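Local atomic coordinates of putative esterase (Bacteroides intestinalis DSM 17393, PDB entry 5VOL), a protein that is a ferulic acid esterase of carbohydrate esterase family 1, thought to cleave feruloyl esters from arabinoxylan. Residues K20-K25 with P104-E109; A27-L32 with E55-W60; V46-H51 with I83-N88. One frame throughout, in Å; residues are numbered along the deposited sequence.

Contact 1: residues K20-K25 with P104-E109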
loop_
_atom_site.group_PDB
_atom_site.type_symbol
_atom_site.label_atom_id
_atom_site.label_comp_id
_atom_site.label_asym_id
_atom_site.label_seq_id
_atom_site.Cartn_x
_atom_site.Cartn_y
_atom_site.Cartn_z
ATOM N N LYS C 20 -41.209 0.476 17.595
ATOM C CA LYS C 20 -42.199 1.012 18.524
ATOM C C LYS C 20 -41.617 2.201 19.275
ATOM O O LYS C 20 -42.319 3.176 19.540
ATOM C CB LYS C 20 -42.653 -0.057 19.524
ATOM C CG LYS C 20 -43.541 -1.147 18.951
ATOM C CD LYS C 20 -43.698 -2.276 19.966
ATOM C CE LYS C 20 -44.470 -3.467 19.411
ATOM N NZ LYS C 20 -45.939 -3.216 19.368
ATOM N N VAL C 21 -40.335 2.112 19.627
ATOM C CA VAL C 21 -39.640 3.231 20.264
ATOM C C VAL C 21 -39.709 4.528 19.437
ATOM O O VAL C 21 -39.880 5.621 19.988
ATOM C CB VAL C 21 -38.153 2.899 20.518
ATOM C CG1 VAL C 21 -37.407 4.140 20.960
ATOM C CG2 VAL C 21 -38.026 1.798 21.545
ATOM N N LEU C 22 -39.578 4.404 18.117
ATOM C CA LEU C 22 -39.520 5.564 17.228
ATOM C C LEU C 22 -40.839 5.823 16.515
ATOM O O LEU C 22 -41.013 6.871 15.898
ATOM C CB LEU C 22 -38.425 5.387 16.163
ATOM C CG LEU C 22 -37.004 5.186 16.677
ATOM C CD1 LEU C 22 -36.072 4.867 15.482
ATOM C CD2 LEU C 22 -36.563 6.440 17.406
ATOM N N ASN C 23 -41.742 4.849 16.582
ATOM C CA ASN C 23 -42.958 4.846 15.774
ATOM C C ASN C 23 -42.640 5.047 14.294
ATOM O O ASN C 23 -43.203 5.923 13.624
ATOM C CB ASN C 23 -43.945 5.920 16.242
ATOM C CG ASN C 23 -45.308 5.751 15.603
ATOM O OD1 ASN C 23 -45.725 4.629 15.323
ATOM N ND2 ASN C 23 -45.993 6.858 15.335
ATOM N N SER C 24 -41.742 4.215 13.776
ATOM C CA SER C 24 -41.232 4.425 12.433
ATOM C C SER C 24 -40.695 3.118 11.849
ATOM O O SER C 24 -40.047 2.343 12.549
ATOM C CB SER C 24 -40.141 5.504 12.466
ATOM O OG SER C 24 -39.551 5.722 11.190
ATOM N N LYS C 25 -41.005 2.866 10.581
ATOM C CA LYS C 25 -40.335 1.815 9.827
ATOM C C LYS C 25 -38.869 2.216 9.672
ATOM O O LYS C 25 -38.561 3.319 9.222
ATOM C CB LYS C 25 -40.984 1.611 8.456
ATOM C CG LYS C 25 -42.244 0.766 8.475
ATOM C CD LYS C 25 -42.942 0.778 7.118
ATOM C CE LYS C 25 -41.959 0.481 5.984
ATOM N NZ LYS C 25 -42.611 0.607 4.641
ATOM N N PRO C 104 -34.745 14.239 21.981
ATOM C CA PRO C 104 -36.168 14.495 22.301
ATOM C C PRO C 104 -37.084 14.208 21.110
ATOM O O PRO C 104 -36.964 14.871 20.080
ATOM C CB PRO C 104 -36.183 15.983 22.664
ATOM C CG PRO C 104 -34.954 16.546 22.072
ATOM C CD PRO C 104 -33.922 15.444 22.146
ATOM N N GLY C 105 -37.957 13.216 21.238
ATOM C CA GLY C 105 -38.829 12.825 20.142
ATOM C C GLY C 105 -38.299 11.746 19.196
ATOM O O GLY C 105 -38.982 11.355 18.245
ATOM N N TRP C 106 -37.093 11.249 19.462
ATOM C CA TRP C 106 -36.423 10.322 18.554
ATOM C C TRP C 106 -35.305 9.600 19.314
ATOM O O TRP C 106 -34.149 10.018 19.299
ATOM C CB TRP C 106 -35.876 11.082 17.342
ATOM C CG TRP C 106 -35.429 10.217 16.186
ATOM C CD1 TRP C 106 -34.141 9.925 15.820
ATOM C CD2 TRP C 106 -36.274 9.540 15.253
ATOM N NE1 TRP C 106 -34.138 9.113 14.707
ATOM C CE2 TRP C 106 -35.435 8.856 14.344
ATOM C CE3 TRP C 106 -37.661 9.441 15.097
ATOM C CZ2 TRP C 106 -35.938 8.096 13.296
ATOM C CZ3 TRP C 106 -38.161 8.691 14.058
ATOM C CH2 TRP C 106 -37.304 8.023 13.171
ATOM N N LYS C 107 -35.672 8.526 19.999
ATOM C CA LYS C 107 -34.761 7.840 20.885
ATOM C C LYS C 107 -34.054 6.741 20.084
ATOM O O LYS C 107 -34.345 5.557 20.239
ATOM C CB LYS C 107 -35.519 7.271 22.092
ATOM C CG LYS C 107 -36.372 8.323 22.817
ATOM C CD LYS C 107 -36.643 7.956 24.271
ATOM C CE LYS C 107 -37.253 6.597 24.381
ATOM N NZ LYS C 107 -37.071 5.995 25.741
ATOM N N TYR C 108 -33.151 7.153 19.199
ATOM C CA TYR C 108 -32.570 6.217 18.240
ATOM C C TYR C 108 -31.702 5.181 18.936
ATOM O O TYR C 108 -31.701 4.009 18.563
ATOM C CB TYR C 108 -31.763 6.961 17.164
ATOM C CG TYR C 108 -31.441 6.084 15.972
ATOM C CD1 TYR C 108 -32.317 5.983 14.903
ATOM C CD2 TYR C 108 -30.272 5.327 15.938
ATOM C CE1 TYR C 108 -32.029 5.176 13.816
ATOM C CE2 TYR C 108 -29.979 4.512 14.860
ATOM C CZ TYR C 108 -30.856 4.441 13.803
ATOM O OH TYR C 108 -30.568 3.633 12.726
ATOM N N GLU C 109 -30.972 5.593 19.959
ATOM C CA GLU C 109 -30.090 4.655 20.641
ATOM C C GLU C 109 -30.913 3.566 21.333
ATOM O O GLU C 109 -30.552 2.375 21.328
ATOM C CB GLU C 109 -29.201 5.389 21.645
ATOM C CG GLU C 109 -28.082 4.530 22.255
ATOM C CD GLU C 109 -27.022 5.365 22.949
ATOM O OE1 GLU C 109 -26.769 6.492 22.481
ATOM O OE2 GLU C 109 -26.442 4.909 23.964
HETATM O O HOH W 1 -38.533 8.089 20.092
HETATM O O HOH W 2 -40.438 9.332 17.523
#
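Leu22 and Trp106 meet at about a right angle, and although this leucine lays a methyl group over the indole, no direct hydrogen bond joins the two segments; water bridges their backbones instead. CD2 of Leu22 sits 4.0 Å from the centroid of the six-membered ring of Trp106, 18° off the ring normal, a CH-pi contact over the face. The same methyl touches the backbone just beyond the indole, 3.4 Å from Lys107 N. The other branch of the leucine, CD1, divides its contacts, lying 3.9 Å from Trp106 CZ2 and 4.0 Å from Tyr108 CD1. At the rim of the indole, Ser24 OG approaches CH2 of Trp106 at 3.8 Å, near the ring plane. Val21 closes the other end, its CG1, anti to the backbone N (chi1 171°), resting against Lys107 O at 3.5 Å.

Two waters do the polar work. One accepts from Lys107 N and donates to Val21 O, while the second donates to both Leu22 O and Gly105 O, the latter at 2.6 Å. The backbone bends on both sides here: Asn23 and Ser24 face Ser19 in a G1 beta bulge, and Lys107 is the centre of an inverse gamma turn as well as the N-cap residue of helix 108-123.

The contact thus seats the turn between the antiparallel strands 11-19 and 24-32 against the start of that helix. Glu115, further along the helix, accepts a hydrogen bond from Lys20 N, and Trp97 stacks on Trp106.

Contact 2: residues A27-L32 with E55-W60. With IPA (isopropyl alcohol), chain T.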
loop_
_atom_site.group_PDB
_atom_site.type_symbol
_atom_site.label_atom_id
_atom_site.label_comp_id
_atom_site.label_asym_id
_atom_site.label_seq_id
_atom_site.Cartn_x
_atom_site.Cartn_y
_atom_site.Cartn_z
ATOM N N ALA C 27 -35.517 1.193 7.779
ATOM C CA ALA C 27 -34.860 0.371 6.780
ATOM C C ALA C 27 -33.436 0.037 7.233
ATOM O O ALA C 27 -32.820 0.766 8.012
ATOM C CB ALA C 27 -34.837 1.073 5.428
ATOM N N TYR C 28 -32.920 -1.070 6.731
ATOM C CA TYR C 28 -31.534 -1.437 6.982
ATOM C C TYR C 28 -31.023 -2.246 5.805
ATOM O O TYR C 28 -31.807 -2.804 5.039
ATOM C CB TYR C 28 -31.405 -2.232 8.282
ATOM C CG TYR C 28 -32.082 -3.587 8.228
ATOM C CD1 TYR C 28 -33.402 -3.743 8.630
ATOM C CD2 TYR C 28 -31.394 -4.718 7.793
ATOM C CE1 TYR C 28 -34.028 -4.975 8.584
ATOM C CE2 TYR C 28 -32.010 -5.951 7.749
ATOM C CZ TYR C 28 -33.325 -6.075 8.147
ATOM O OH TYR C 28 -33.936 -7.308 8.101
ATOM N N THR C 29 -29.702 -2.294 5.662
ATOM C CA THR C 29 -29.067 -3.038 4.587
ATOM C C THR C 29 -28.024 -3.945 5.219
ATOM O O THR C 29 -27.206 -3.496 6.017
ATOM C CB THR C 29 -28.406 -2.097 3.549
ATOM O OG1 THR C 29 -29.387 -1.199 3.021
ATOM C CG2 THR C 29 -27.775 -2.887 2.404
ATOM N N VAL C 30 -28.061 -5.224 4.890
ATOM C CA VAL C 30 -27.170 -6.163 5.555
ATOM C C VAL C 30 -26.383 -6.952 4.519
ATOM O O VAL C 30 -26.918 -7.308 3.463
ATOM C CB VAL C 30 -27.961 -7.128 6.477
ATOM C CG1 VAL C 30 -29.052 -7.842 5.698
ATOM C CG2 VAL C 30 -27.030 -8.139 7.132
ATOM N N PHE C 31 -25.104 -7.181 4.807
ATOM C CA PHE C 31 -24.286 -8.092 4.011
ATOM C C PHE C 31 -24.348 -9.504 4.597
ATOM O O PHE C 31 -24.095 -9.683 5.774
ATOM C CB PHE C 31 -22.824 -7.616 3.966
ATOM C CG PHE C 31 -21.855 -8.664 3.468
ATOM C CD1 PHE C 31 -21.575 -8.783 2.110
ATOM C CD2 PHE C 31 -21.234 -9.536 4.356
ATOM C CE1 PHE C 31 -20.680 -9.754 1.646
ATOM C CE2 PHE C 31 -20.335 -10.514 3.903
ATOM C CZ PHE C 31 -20.063 -10.622 2.547
ATOM N N LEU C 32 -24.665 -10.493 3.768
ATOM C CA LEU C 32 -24.697 -11.879 4.212
ATOM C C LEU C 32 -23.593 -12.696 3.526
ATOM O O LEU C 32 -23.529 -12.742 2.308
ATOM C CB LEU C 32 -26.059 -12.504 3.924
ATOM C CG LEU C 32 -27.290 -11.767 4.480
ATOM C CD1 LEU C 32 -28.531 -12.442 3.944
ATOM C CD2 LEU C 32 -27.277 -11.773 5.980
ATOM N N GLU C 55 -27.114 10.839 4.544
ATOM C CA GLU C 55 -27.137 9.531 3.887
ATOM C C GLU C 55 -28.203 8.602 4.470
ATOM O O GLU C 55 -28.751 8.867 5.530
ATOM C CB GLU C 55 -25.745 8.867 3.993
ATOM C CG GLU C 55 -24.664 9.654 3.253
ATOM C CD GLU C 55 -23.258 9.068 3.396
ATOM O OE1 GLU C 55 -23.006 8.259 4.322
ATOM O OE2 GLU C 55 -22.399 9.436 2.575
ATOM N N THR C 56 -28.489 7.514 3.765
ATOM C CA THR C 56 -29.343 6.467 4.293
ATOM C C THR C 56 -28.634 5.105 4.200
ATOM O O THR C 56 -27.491 5.017 3.733
ATOM C CB THR C 56 -30.705 6.436 3.556
ATOM O OG1 THR C 56 -30.502 6.244 2.157
ATOM C CG2 THR C 56 -31.442 7.767 3.751
ATOM N N ASN C 57 -29.327 4.051 4.628
ATOM C CA ASN C 57 -28.717 2.732 4.844
ATOM C C ASN C 57 -27.998 2.078 3.657
ATOM O O ASN C 57 -27.058 1.324 3.876
ATOM C CB ASN C 57 -29.785 1.753 5.370
ATOM C CG ASN C 57 -31.058 1.782 4.547
ATOM O OD1 ASN C 57 -31.810 2.763 4.582
ATOM N ND2 ASN C 57 -31.307 0.714 3.791
ATOM N N PRO C 58 -28.427 2.339 2.404
ATOM C CA PRO C 58 -27.830 1.577 1.296
ATOM C C PRO C 58 -26.455 2.058 0.826
ATOM O O PRO C 58 -25.886 1.418 -0.057
ATOM C CB PRO C 58 -28.834 1.761 0.147
ATOM C CG PRO C 58 -30.068 2.415 0.774
ATOM C CD PRO C 58 -29.538 3.186 1.941
ATOM N N VAL C 59 -25.939 3.150 1.380
ATOM C CA VAL C 59 -24.760 3.782 0.799
ATOM C C VAL C 59 -23.489 2.911 0.939
ATOM O O VAL C 59 -22.666 2.879 0.028
ATOM C CB VAL C 59 -24.510 5.175 1.417
ATOM C CG1 VAL C 59 -24.098 5.073 2.870
ATOM C CG2 VAL C 59 -23.468 5.933 0.608
ATOM N N TRP C 60 -23.337 2.200 2.054
ATOM C CA TRP C 60 -22.152 1.365 2.261
ATOM C C TRP C 60 -22.091 0.232 1.231
ATOM O O TRP C 60 -21.012 -0.122 0.758
ATOM C CB TRP C 60 -22.115 0.814 3.696
ATOM C CG TRP C 60 -21.323 1.697 4.630
ATOM C CD1 TRP C 60 -21.803 2.438 5.667
ATOM C CD2 TRP C 60 -19.909 1.961 4.569
ATOM N NE1 TRP C 60 -20.776 3.131 6.271
ATOM C CE2 TRP C 60 -19.604 2.857 5.609
ATOM C CE3 TRP C 60 -18.874 1.523 3.727
ATOM C CZ2 TRP C 60 -18.306 3.318 5.842
ATOM C CZ3 TRP C 60 -17.581 1.978 3.960
ATOM C CH2 TRP C 60 -17.309 2.867 5.007
HETATM C C1 IPA T . -22.054 14.057 4.487
HETATM C C2 IPA T . -21.628 12.985 3.484
HETATM C C3 IPA T . -20.626 13.509 2.450
HETATM O O2 IPA T . -21.085 11.892 4.211
#
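Asn57 and Thr29 set their side chains at about a right angle, and the amide reaches the hydroxyl with its nitrogen. ND2 of Asn57 donates to Thr29 OG1 over 2.8 Å with an N-H...O angle of 154°, the oxygen lying 15° out of the amide plane. Asn57 holds CG in the crowded position between its backbone N and carbonyl carbon (chi1 49°). Thr29 meets it with OG1 anti to its own carbonyl carbon. The two ends of the amide meet different residues: ND2 serves the threonine, while OD1 lies 3.6 Å from the methyl CB of Ala27.

Around the hydroxyl the packing comes from the turn itself. Pro58 CA stands 3.6 Å from Thr29 OG1, and Asn57 O is 3.7 Å from Thr29 CB. Thr29 OG1 is also hydrogen-bonded to Thr14 OG1 of strand 11-19, a second partner that would help fix the rotation of the threonine. Tyr28, between the two residues that touch the amide, points away, and its hydroxyl bonds to Tyr119 and Tyr124.

Residues 56-59 form a type I beta turn, closed by a weak bond of 3.4 Å from Val59 N to Thr56 O. Glu55, before the turn, is held by Gly52 N and Trp254 NE1; an isopropyl alcohol, probably from the crystallisation liquor, binds it weakly.

Strand 24-32 runs between strands 11-19 and 83-87, antiparallel to both, with backbone hydrogen bonds between Tyr28 and Asp15 and between Thr29 and Thr86. The turn at 56-59 packs against this part of the sheet through Asn57 and Pro58 and leads into helix 59-62, whose Trp60 packs on Thr86 and meets Trp254 edge to face.

Contact 3: residues V46-H51 with I83-N88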
loop_
_atom_site.group_PDB
_atom_site.type_symbol
_atom_site.label_atom_id
_atom_site.label_comp_id
_atom_site.label_asym_id
_atom_site.label_seq_id
_atom_site.Cartn_x
_atom_site.Cartn_y
_atom_site.Cartn_z
ATOM N N VAL C 46 -20.357 -9.917 13.987
ATOM C CA VAL C 46 -21.082 -8.851 13.321
ATOM C C VAL C 46 -20.335 -7.533 13.427
ATOM O O VAL C 46 -19.716 -7.219 14.453
ATOM C CB VAL C 46 -22.523 -8.679 13.887
ATOM C CG1 VAL C 46 -22.481 -8.227 15.334
ATOM C CG2 VAL C 46 -23.304 -7.675 13.038
ATOM N N LEU C 47 -20.373 -6.789 12.327
ATOM C CA LEU C 47 -19.903 -5.419 12.290
ATOM C C LEU C 47 -21.090 -4.491 11.996
ATOM O O LEU C 47 -21.741 -4.617 10.954
ATOM C CB LEU C 47 -18.814 -5.230 11.217
ATOM C CG LEU C 47 -18.389 -3.778 10.959
ATOM C CD1 LEU C 47 -17.695 -3.204 12.183
ATOM C CD2 LEU C 47 -17.463 -3.688 9.729
ATOM N N TYR C 48 -21.364 -3.562 12.909
ATOM C CA TYR C 48 -22.323 -2.496 12.628
ATOM C C TYR C 48 -21.579 -1.383 11.901
ATOM O O TYR C 48 -20.613 -0.830 12.406
ATOM C CB TYR C 48 -22.998 -2.012 13.924
ATOM C CG TYR C 48 -23.856 -3.115 14.500
ATOM C CD1 TYR C 48 -25.161 -3.305 14.051
ATOM C CD2 TYR C 48 -23.343 -4.008 15.439
ATOM C CE1 TYR C 48 -25.943 -4.343 14.537
ATOM C CE2 TYR C 48 -24.113 -5.047 15.926
ATOM C CZ TYR C 48 -25.414 -5.203 15.480
ATOM O OH TYR C 48 -26.183 -6.241 15.954
ATOM N N LEU C 49 -22.006 -1.088 10.686
ATOM C CA LEU C 49 -21.295 -0.119 9.863
ATOM C C LEU C 49 -22.213 1.070 9.528
ATOM O O LEU C 49 -23.114 0.954 8.704
ATOM C CB LEU C 49 -20.789 -0.795 8.590
ATOM C CG LEU C 49 -19.948 0.012 7.593
ATOM C CD1 LEU C 49 -18.666 0.501 8.254
ATOM C CD2 LEU C 49 -19.609 -0.877 6.410
ATOM N N LEU C 50 -21.937 2.211 10.140
ATOM C CA LEU C 50 -22.873 3.342 10.154
ATOM C C LEU C 50 -22.589 4.399 9.082
ATOM O O LEU C 50 -21.419 4.714 8.793
ATOM C CB LEU C 50 -22.851 4.000 11.543
ATOM C CG LEU C 50 -23.004 3.078 12.758
ATOM C CD1 LEU C 50 -23.029 3.891 14.060
ATOM C CD2 LEU C 50 -24.256 2.182 12.664
ATOM N N HIS C 51 -23.659 4.955 8.503
ATOM C CA HIS C 51 -23.519 5.979 7.462
ATOM C C HIS C 51 -23.405 7.382 8.044
ATOM O O HIS C 51 -23.544 7.578 9.252
ATOM C CB HIS C 51 -24.689 5.932 6.473
ATOM C CG HIS C 51 -26.014 6.270 7.081
ATOM N ND1 HIS C 51 -26.342 7.546 7.497
ATOM C CD2 HIS C 51 -27.103 5.503 7.338
ATOM C CE1 HIS C 51 -27.567 7.545 7.990
ATOM N NE2 HIS C 51 -28.057 6.321 7.897
ATOM N N ILE C 83 -21.382 -10.887 9.549
ATOM C CA ILE C 83 -22.572 -10.105 9.215
ATOM C C ILE C 83 -22.186 -8.628 9.270
ATOM O O ILE C 83 -21.543 -8.182 10.228
ATOM C CB ILE C 83 -23.751 -10.389 10.202
ATOM C CG1 ILE C 83 -24.039 -11.894 10.290
ATOM C CG2 ILE C 83 -24.996 -9.605 9.808
ATOM C CD1 ILE C 83 -24.480 -12.527 8.983
ATOM N N ILE C 84 -22.545 -7.873 8.237
ATOM C CA ILE C 84 -22.316 -6.441 8.260
ATOM C C ILE C 84 -23.669 -5.741 8.068
ATOM O O ILE C 84 -24.430 -6.080 7.160
ATOM C CB ILE C 84 -21.318 -5.986 7.174
ATOM C CG1 ILE C 84 -20.010 -6.775 7.280
ATOM C CG2 ILE C 84 -20.969 -4.502 7.344
ATOM C CD1 ILE C 84 -19.079 -6.496 6.119
ATOM N N VAL C 85 -23.975 -4.770 8.916
ATOM C CA VAL C 85 -25.305 -4.155 8.818
ATOM C C VAL C 85 -25.270 -2.648 9.027
ATOM O O VAL C 85 -24.551 -2.132 9.888
ATOM C CB VAL C 85 -26.278 -4.794 9.831
ATOM C CG1 VAL C 85 -25.780 -4.560 11.218
ATOM C CG2 VAL C 85 -27.710 -4.235 9.667
ATOM N N THR C 86 -26.062 -1.956 8.211
ATOM C CA THR C 86 -26.180 -0.509 8.255
ATOM C C THR C 86 -27.661 -0.156 8.437
ATOM O O THR C 86 -28.465 -0.422 7.541
ATOM C CB THR C 86 -25.652 0.137 6.962
ATOM O OG1 THR C 86 -24.278 -0.242 6.750
ATOM C CG2 THR C 86 -25.779 1.679 7.028
ATOM N N PRO C 87 -28.031 0.391 9.605
ATOM C CA PRO C 87 -29.427 0.821 9.793
ATOM C C PRO C 87 -29.655 2.214 9.198
ATOM O O PRO C 87 -28.687 2.972 9.080
ATOM C CB PRO C 87 -29.585 0.838 11.310
ATOM C CG PRO C 87 -28.195 1.206 11.831
ATOM C CD PRO C 87 -27.203 0.641 10.800
ATOM N N ASN C 88 -30.892 2.568 8.839
ATOM C CA ASN C 88 -31.135 3.940 8.395
ATOM C C ASN C 88 -31.173 4.868 9.592
ATOM O O ASN C 88 -32.000 4.699 10.494
ATOM C CB ASN C 88 -32.440 4.070 7.601
ATOM C CG ASN C 88 -32.613 5.465 6.983
ATOM O OD1 ASN C 88 -31.634 6.159 6.716
ATOM N ND2 ASN C 88 -33.860 5.875 6.758
HETATM O O HOH W 3 -26.070 3.869 9.854
#
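Leu47 meets Ile83 and Val85 through its backbone N and O respectively, joining the neighbouring parallel strands 46-50 and 83-87. Leu47 N donates to Ile83 O at 2.8 Å, almost straight along the C=O axis. Leu47 O in turn accepts from Val85 N at 3.0 Å. Leu49 N reaches Val85 O at 2.9 Å, here tilted 30° from the carbonyl plane.

At the next step the ladder would need a donor from residue 87, but this is Pro87, which has no N-H. The hydroxyl of Thr86 replaces it: with OG1 anti to the carbonyl carbon and beside the backbone N (chi1 -58°), it donates to Leu49 O over a short 2.6 Å, in the carbonyl plane. A valine in place of Thr86 would probably leave the buried Leu49 O without this donor. One rung further the strands have separated, and a water accepts from His51 N at 3.0 Å and donates to Pro87 O at 2.9 Å.

The alternate residues turn their backbones outward: Val46, Tyr48 and Leu50 bond to strand 133-138, while Leu50 O also receives Trp60 NE1. Side-chain polar groups find partners beyond the pair, Tyr48 OH with Glu121, His51 NE2 with Ala89 N and Asn88 OD1 with Gly90 N. Carbon packing fills the rest; Leu49 CB lies alongside Ile84 CG2 at 3.9 Å, and Leu50 CD2 against Pro87 CD at 3.8 Å.

Helix 66-76 lies in the connection, making this a beta-alpha-beta crossover in the core of an alpha/beta-hydrolase sheet. The chemistry is consistent with a hydroxyl, then a water, taking over where Pro87 offers no N-H and the strands part.

From the N terminus, segment 20-25 enters first and finds its partner last, so contact 1 closes the longest loop and encloses the other two. The strand that begins in contact 1, 24-32, supplies 27-32 to contact 2, which brings the chain back at 55-60. Contact 3 begins inside that loop, at strand 46-50, and closes beyond it at 83-88, so contacts 2 and 3 cross. They are joined directly: strands 24-32 and 83-87 are sheet neighbours, with Phe31 N probably bonded to Ile84 O. Tyr108 OH, bonded to Asn88 O, links contact 1 to contact 3. Together they tie the hairpin edge, the inner parallel strands and helices 59-62 and 108-123.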